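Local coordinates for Melibiose/raffinose/stachyose-binding protein MelE (Bacillus subtilis subsp. subtilis str. 168, PDB 4R6H) that binds melibiose, raffinose and stachyose as the solute-binding component of the ABC transporter MelEDC-MsmX, which imports these sugars, at residues Gly103-Asp108 and Ala312-Ser317; Ala331-Ala336 and Leu349-Ala354. All coordinates share one frame; numbering follows the deposited sequence. Where two conformers were deposited one is given.

Contact 1: Gly103-Asp108 and Ala312-Ser317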
ATOM      1  N   GLY A 103       5.197   9.209 -15.904  1.00 33.94           N
ATOM      2  CA  GLY A 103       4.975  10.623 -16.167  1.00 39.31           C
ATOM      3  C   GLY A 103       4.973  10.994 -17.640  1.00 37.50           C
ATOM      4  O   GLY A 103       4.136  11.776 -18.084  1.00 42.05           O
ATOM      5  N   GLU A 104       5.887  10.421 -18.406  1.00 29.62           N
ATOM      6  CA  GLU A 104       6.008  10.733 -19.825  1.00 32.50           C
ATOM      7  C   GLU A 104       4.969  10.086 -20.739  1.00 33.29           C
ATOM      8  O   GLU A 104       4.919  10.408 -21.900  1.00 32.83           O
ATOM      9  CB  GLU A 104       7.394  10.337 -20.356  1.00 39.08           C
ATOM     10  CG  GLU A 104       8.562  11.000 -19.637  1.00 46.54           C
ATOM     11  CD  GLU A 104       8.409  12.509 -19.515  1.00 81.10           C
ATOM     12  OE1 GLU A 104       7.925  13.150 -20.472  1.00 66.11           O
ATOM     13  OE2 GLU A 104       8.769  13.053 -18.453  1.00 61.42           O
ATOM     14  N   TYR A 105       4.152   9.176 -20.229  1.00 23.99           N
ATOM     15  CA  TYR A 105       3.204   8.443 -21.079  1.00 26.03           C
ATOM     16  C   TYR A 105       1.729   8.769 -20.796  1.00 23.82           C
ATOM     17  O   TYR A 105       0.875   8.408 -21.579  1.00 22.99           O
ATOM     18  CB  TYR A 105       3.416   6.934 -20.901  1.00 24.30           C
ATOM     19  CG  TYR A 105       4.814   6.496 -21.283  1.00 24.14           C
ATOM     20  CD1 TYR A 105       5.141   6.246 -22.595  1.00 26.75           C
ATOM     21  CD2 TYR A 105       5.804   6.375 -20.313  1.00 34.74           C
ATOM     22  CE1 TYR A 105       6.441   5.876 -22.962  1.00 29.53           C
ATOM     23  CE2 TYR A 105       7.101   6.001 -20.665  1.00 30.96           C
ATOM     24  CZ  TYR A 105       7.395   5.770 -21.986  1.00 29.87           C
ATOM     25  OH  TYR A 105       8.680   5.388 -22.305  1.00 34.12           O
ATOM     26  N   THR A 106       1.462   9.352 -19.635  1.00 22.28           N
ATOM     27  CA  THR A 106       0.081   9.540 -19.183  1.00 21.39           C
ATOM     28  C   THR A 106      -0.578  10.749 -19.814  1.00 24.09           C
ATOM     29  O   THR A 106       0.049  11.829 -19.956  1.00 23.11           O
ATOM     30  CB  THR A 106      -0.006   9.691 -17.668  1.00 24.99           C
ATOM     31  OG1 THR A 106       1.018  10.588 -17.218  1.00 23.93           O
ATOM     32  CG2 THR A 106       0.213   8.361 -16.983  1.00 24.57           C
ATOM     33  N   ALA A 107      -1.841  10.572 -20.209  1.00 20.75           N
ATOM     34  CA  ALA A 107      -2.693  11.717 -20.577  1.00 20.40           C
ATOM     35  C   ALA A 107      -3.066  12.504 -19.341  1.00 21.44           C
ATOM     36  O   ALA A 107      -3.408  11.930 -18.309  1.00 22.16           O
ATOM     37  CB  ALA A 107      -3.947  11.233 -21.267  1.00 19.78           C
ATOM     38  N   ASP A 108      -3.031  13.825 -19.449  1.00 20.18           N
ATOM     39  CA  ASP A 108      -3.457  14.697 -18.406  1.00 19.06           C
ATOM     40  C   ASP A 108      -4.968  14.656 -18.297  1.00 19.51           C
ATOM     41  O   ASP A 108      -5.672  14.937 -19.271  1.00 20.27           O
ATOM     42  CB  ASP A 108      -2.903  16.094 -18.703  1.00 20.51           C
ATOM     43  CG  ASP A 108      -3.132  17.083 -17.617  1.00 22.05           C
ATOM     44  OD1 ASP A 108      -3.970  16.875 -16.715  1.00 19.80           O
ATOM     45  OD2 ASP A 108      -2.479  18.166 -17.685  1.00 21.11           O
ATOM     46  N   ALA A 312      -4.848   5.035 -15.834  1.00 16.83           N
ATOM     47  CA  ALA A 312      -4.165   6.078 -16.564  1.00 16.56           C
ATOM     48  C   ALA A 312      -4.364   5.800 -18.046  1.00 18.15           C
ATOM     49  O   ALA A 312      -4.398   4.638 -18.468  1.00 17.67           O
ATOM     50  CB  ALA A 312      -2.684   6.065 -16.234  1.00 19.86           C
ATOM     51  N   ALA A 313      -4.565   6.846 -18.834  1.00 18.63           N
ATOM     52  CA  ALA A 313      -4.744   6.700 -20.288  1.00 18.19           C
ATOM     53  C   ALA A 313      -3.425   6.999 -20.947  1.00 17.86           C
ATOM     54  O   ALA A 313      -2.697   7.928 -20.580  1.00 19.04           O
ATOM     55  CB  ALA A 313      -5.828   7.644 -20.805  1.00 18.31           C
ATOM     56  N   TRP A 314      -3.110   6.231 -21.970  1.00 19.31           N
ATOM     57  CA  TRP A 314      -1.915   6.537 -22.751  1.00 16.74           C
ATOM     58  C   TRP A 314      -2.187   7.764 -23.636  1.00 19.36           C
ATOM     59  O   TRP A 314      -3.133   7.749 -24.414  1.00 21.88           O
ATOM     60  CB  TRP A 314      -1.588   5.359 -23.630  1.00 20.56           C
ATOM     61  CG  TRP A 314      -0.363   5.543 -24.484  1.00 18.48           C
ATOM     62  CD1 TRP A 314       0.716   6.337 -24.232  1.00 21.57           C
ATOM     63  CD2 TRP A 314      -0.101   4.866 -25.715  1.00 22.14           C
ATOM     64  NE1 TRP A 314       1.653   6.200 -25.254  1.00 24.35           N
ATOM     65  CE2 TRP A 314       1.178   5.292 -26.158  1.00 23.33           C
ATOM     66  CE3 TRP A 314      -0.801   3.939 -26.465  1.00 22.70           C
ATOM     67  CZ2 TRP A 314       1.746   4.837 -27.370  1.00 27.35           C
ATOM     68  CZ3 TRP A 314      -0.209   3.446 -27.685  1.00 24.66           C
ATOM     69  CH2 TRP A 314       1.036   3.909 -28.092  1.00 27.08           C
ATOM     70  N   LYS A 315      -1.346   8.783 -23.482  1.00 20.15           N
ATOM     71  CA  LYS A 315      -1.534  10.051 -24.194  0.50 23.80           C
ATOM     72  C   LYS A 315      -1.553   9.876 -25.708  1.00 27.54           C
ATOM     73  O   LYS A 315      -2.219  10.636 -26.409  1.00 28.71           O
ATOM     74  CB  LYS A 315      -0.478  11.079 -23.779  0.50 23.72           C
ATOM     75  CG  LYS A 315       0.939  10.796 -24.261  0.50 24.83           C
ATOM     76  CD  LYS A 315       1.917  11.871 -23.780  0.50 30.25           C
ATOM     77  CE  LYS A 315       3.332  11.594 -24.257  0.50 45.05           C
ATOM     78  NZ  LYS A 315       3.530  11.932 -25.694  0.50 41.82           N
ATOM     79  N   ASP A 316      -0.836   8.876 -26.203  1.00 25.08           N
ATOM     80  CA  ASP A 316      -0.756   8.654 -27.626  1.00 27.28           C
ATOM     81  C   ASP A 316      -1.630   7.494 -28.096  1.00 26.67           C
ATOM     82  O   ASP A 316      -1.504   7.052 -29.226  1.00 29.37           O
ATOM     83  CB  ASP A 316       0.725   8.542 -28.040  1.00 25.54           C
ATOM     84  CG  ASP A 316       1.454   9.859 -27.854  1.00 27.29           C
ATOM     85  OD1 ASP A 316       0.851  10.931 -28.060  1.00 33.31           O
ATOM     86  OD2 ASP A 316       2.618   9.827 -27.425  1.00 34.50           O
ATOM     87  N   SER A 317      -2.578   7.034 -27.268  1.00 23.71           N
ATOM     88  CA  SER A 317      -3.501   6.006 -27.707  1.00 24.96           C
ATOM     89  C   SER A 317      -4.366   6.493 -28.853  1.00 27.00           C
ATOM     90  O   SER A 317      -4.932   7.570 -28.771  1.00 25.63           O
ATOM     91  CB  SER A 317      -4.454   5.595 -26.584  1.00 26.44           C
ATOM     92  OG  SER A 317      -5.494   4.722 -27.044  1.00 25.05           O
TER
HETATM   93  O   HOH W   1      -3.836   9.326 -17.489  1.00 20.75           O
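Y105-A107 and A313-K315 meet through their backbones in a single beta bridge, where the loop that follows helix 98-102 runs against strand 310-313 and the residues after it. T106 and W314 are the bridged pair, their CA atoms 5.1 Å apart, and a hydrogen bond lies on each side of them. K315 N gives its hydrogen to Y105 O at 2.9 Å, almost straight at 176°. A107 N does the same to A313 O at 2.8 Å. Two bonds flanking the pair in this way are the pattern of an antiparallel, non-hydrogen-bonded pair, here made by a loop with no regular strand of its own. Between A107 and A313 a water stands in for the return bond, donating to A107 O and accepting from A313 N. The short segments run 100° apart, and the direct backbone bonds are limited to these two.

Side chains close the flanks. The indole of W314 swings out with CG anti to the backbone N (chi1 -180°), which brings CD1 edge-on to Y105 O at 3.4 Å, in the plane of the ring. One face of the same indole is covered by its own turn, with D316 C over its centre and S317 N nearer the rim; this is the type I turn W314-S317. K315 sets CB and CG beside Y105 O, and in the conformer modelled here its NZ makes a salt bridge with D316 OD2. A107 CB packs on A313 CB at 4.1 Å and also comes near K315 CB.

Strand 310-313 is the middle one of a three-stranded antiparallel sheet. Strand 91-92 borders it, F92 bonding to A312 through the backbone and touching T106, while L320 of helix 320-331 packs on both A107 and A313.

Contact 2: Ala331-Ala336 and Leu349-Ala354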
ATOM      1  N   ALA A 331     -15.973   6.242 -12.918  1.00 18.86           N
ATOM      2  CA  ALA A 331     -16.091   7.303 -11.910  1.00 17.15           C
ATOM      3  C   ALA A 331     -17.529   7.611 -11.513  1.00 19.72           C
ATOM      4  O   ALA A 331     -17.752   8.324 -10.525  1.00 21.52           O
ATOM      5  CB  ALA A 331     -15.415   8.578 -12.396  1.00 18.43           C
ATOM      6  N   ARG A 332     -18.498   7.128 -12.263  1.00 19.07           N
ATOM      7  CA  ARG A 332     -19.916   7.304 -11.855  1.00 17.75           C
ATOM      8  C   ARG A 332     -20.063   6.702 -10.438  1.00 18.49           C
ATOM      9  O   ARG A 332     -19.580   5.606 -10.186  1.00 20.50           O
ATOM     10  CB  ARG A 332     -20.844   6.595 -12.820  1.00 21.85           C
ATOM     11  CG  ARG A 332     -20.834   7.180 -14.210  1.00 21.70           C
ATOM     12  CD  ARG A 332     -21.821   6.389 -15.054  1.00 22.93           C
ATOM     13  NE  ARG A 332     -21.752   6.824 -16.436  1.00 25.18           N
ATOM     14  CZ  ARG A 332     -22.275   6.172 -17.465  1.00 25.28           C
ATOM     15  NH1 ARG A 332     -22.953   5.065 -17.292  1.00 25.32           N
ATOM     16  NH2 ARG A 332     -22.169   6.701 -18.690  1.00 30.13           N
ATOM     17  N   PRO A 333     -20.768   7.385  -9.531  1.00 21.32           N
ATOM     18  CA  PRO A 333     -20.759   6.915  -8.141  1.00 19.52           C
ATOM     19  C   PRO A 333     -21.170   5.455  -7.905  1.00 18.65           C
ATOM     20  O   PRO A 333     -20.531   4.763  -7.122  1.00 20.76           O
ATOM     21  CB  PRO A 333     -21.752   7.855  -7.446  1.00 22.31           C
ATOM     22  CG  PRO A 333     -21.735   9.097  -8.276  1.00 30.94           C
ATOM     23  CD  PRO A 333     -21.435   8.682  -9.696  1.00 22.02           C
ATOM     24  N   ALA A 334     -22.194   4.944  -8.568  1.00 21.47           N
ATOM     25  CA  ALA A 334     -22.577   3.567  -8.336  1.00 20.80           C
ATOM     26  C   ALA A 334     -21.489   2.624  -8.762  1.00 21.14           C
ATOM     27  O   ALA A 334     -21.218   1.631  -8.080  1.00 23.51           O
ATOM     28  CB  ALA A 334     -23.870   3.196  -9.046  1.00 23.97           C
ATOM     29  N   ASN A 335     -20.853   2.922  -9.910  1.00 20.61           N
ATOM     30  CA  ASN A 335     -19.750   2.085 -10.377  1.00 19.61           C
ATOM     31  C   ASN A 335     -18.500   2.185  -9.490  1.00 17.69           C
ATOM     32  O   ASN A 335     -17.851   1.172  -9.181  1.00 19.51           O
ATOM     33  CB  ASN A 335     -19.397   2.420 -11.817  1.00 18.81           C
ATOM     34  CG  ASN A 335     -20.554   2.144 -12.775  1.00 20.81           C
ATOM     35  OD1 ASN A 335     -21.378   1.281 -12.509  1.00 21.96           O
ATOM     36  ND2 ASN A 335     -20.595   2.846 -13.888  1.00 20.59           N
ATOM     37  N   ALA A 336     -18.176   3.387  -9.080  1.00 17.55           N
ATOM     38  CA  ALA A 336     -17.004   3.587  -8.219  1.00 16.73           C
ATOM     39  C   ALA A 336     -17.204   2.923  -6.885  1.00 18.84           C
ATOM     40  O   ALA A 336     -16.267   2.343  -6.340  1.00 16.31           O
ATOM     41  CB  ALA A 336     -16.704   5.057  -8.043  1.00 17.37           C
ATOM     42  N   LEU A 349     -12.726   9.029  -4.663  1.00 19.37           N
ATOM     43  CA  LEU A 349     -13.612  10.185  -4.837  1.00 19.07           C
ATOM     44  C   LEU A 349     -14.364  10.474  -3.570  1.00 23.91           C
ATOM     45  O   LEU A 349     -14.804   9.551  -2.883  1.00 22.85           O
ATOM     46  CB  LEU A 349     -14.599   9.951  -5.960  1.00 21.87           C
ATOM     47  CG  LEU A 349     -14.012   9.555  -7.311  1.00 21.94           C
ATOM     48  CD1 LEU A 349     -15.120   9.148  -8.257  1.00 26.30           C
ATOM     49  CD2 LEU A 349     -13.140  10.662  -7.877  1.00 22.13           C
ATOM     50  N   THR A 350     -14.546  11.760  -3.280  1.00 22.07           N
ATOM     51  CA  THR A 350     -15.181  12.175  -2.027  1.00 26.15           C
ATOM     52  C   THR A 350     -16.691  11.966  -2.058  1.00 25.55           C
ATOM     53  O   THR A 350     -17.323  11.927  -0.989  1.00 31.97           O
ATOM     54  CB  THR A 350     -14.896  13.658  -1.767  1.00 23.74           C
ATOM     55  OG1 THR A 350     -15.386  14.425  -2.874  1.00 26.51           O
ATOM     56  CG2 THR A 350     -13.440  13.883  -1.572  1.00 29.03           C
ATOM     57  N   ASN A 351     -17.290  11.830  -3.235  1.00 25.86           N
ATOM     58  CA  ASN A 351     -18.746  11.704  -3.364  1.00 30.45           C
ATOM     59  C   ASN A 351     -19.178  10.240  -3.332  1.00 33.77           C
ATOM     60  O   ASN A 351     -20.307   9.934  -3.682  1.00 41.45           O
ATOM     61  CB  ASN A 351     -19.263  12.364  -4.660  1.00 31.17           C
ATOM     62  CG  ASN A 351     -18.674  11.750  -5.935  1.00 30.29           C
ATOM     63  OD1 ASN A 351     -17.504  11.386  -5.955  1.00 31.20           O
ATOM     64  ND2 ASN A 351     -19.452  11.684  -7.009  1.00 34.86           N
ATOM     65  N   VAL A 352     -18.250   9.354  -2.967  1.00 26.42           N
ATOM     66  CA  VAL A 352     -18.500   7.917  -2.972  1.00 26.73           C
ATOM     67  C   VAL A 352     -18.128   7.359  -1.629  1.00 27.63           C
ATOM     68  O   VAL A 352     -16.991   7.493  -1.167  1.00 30.53           O
ATOM     69  CB  VAL A 352     -17.628   7.199  -4.010  1.00 23.54           C
ATOM     70  CG1 VAL A 352     -17.903   5.700  -3.980  1.00 28.30           C
ATOM     71  CG2 VAL A 352     -17.868   7.792  -5.381  1.00 27.34           C
ATOM     72  N   LYS A 353     -19.077   6.723  -0.967  1.00 22.64           N
ATOM     73  CA  LYS A 353     -18.791   6.187   0.332  1.00 21.69           C
ATOM     74  C   LYS A 353     -18.971   4.679   0.277  1.00 21.86           C
ATOM     75  O   LYS A 353     -20.041   4.128   0.531  1.00 26.82           O
ATOM     76  CB  LYS A 353     -19.655   6.844   1.419  1.00 29.26           C
ATOM     77  CG  LYS A 353     -19.253   8.292   1.725  1.00 33.34           C
ATOM     78  CD  LYS A 353     -17.958   8.303   2.535  1.00 47.09           C
ATOM     79  CE  LYS A 353     -17.621   9.668   3.115  1.00 88.34           C
ATOM     80  NZ  LYS A 353     -16.313   9.617   3.832  1.00 58.73           N
ATOM     81  N   ALA A 354     -17.881   3.993  -0.051  1.00 20.06           N
ATOM     82  CA  ALA A 354     -17.852   2.545  -0.159  1.00 18.74           C
ATOM     83  C   ALA A 354     -18.085   1.927   1.219  1.00 17.72           C
ATOM     84  O   ALA A 354     -17.464   2.349   2.190  1.00 20.16           O
ATOM     85  CB  ALA A 354     -16.521   2.050  -0.693  1.00 21.74           C
TER
HETATM   86  O   HOH W   2     -18.298  10.682  -9.753  1.00 32.06           O
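V352 and P333 bury the largest areas here, with L349 and A336 close behind, in an apolar contact between the first turn of helix 333-343 and the loop that comes after it. V352 points its branches at the helix: CG2, anti to the carbonyl carbon, sits 4.0 Å from A336 CB and 4.1 Å from P333 CA, while CG1 reaches the backbone at A336 C. L349 enters beside it with CD1, which meets A331 O at 3.6 Å and A331 CB at 4.2 Å. L349 and V352 are the ends of a type I turn, and both point their CB atoms toward the other segment.

The side chains of P333 and N351 cross at about a right angle, with P333 CG 3.7 Å from N351 ND2. A water between N351 ND2 and A331 O makes at most a doubtful link, since it lies unusually close to A331 O. No direct hydrogen bond joins the segments. R332, at the N-cap position, makes a salt bridge with E60.

Y136 of strand 136-137 touches A331, A336 and L349, W114 adds to the cover over A331 and L349, and further along helix 333-343 K337 packs on V352.

From the N terminus, the chain first leaves helix 98-102 and passes through 103-108, whose partner 312-317 lies 204 residues further on. Contact 1 therefore closes a very long loop, bringing an early segment to strand 310-313. The chain then runs through helix 320-331 straight into contact 2, which closes a short loop of 12 residues between 331-336 and 349-354. The two neither nest nor cross, and their nearest atoms stay about 12 Å apart. Strands 310-313 and 136-137 are neighbours in one sheet, so contact 1 at the first and contact 2 beside the second are joined through it, as well as by helix 320-331.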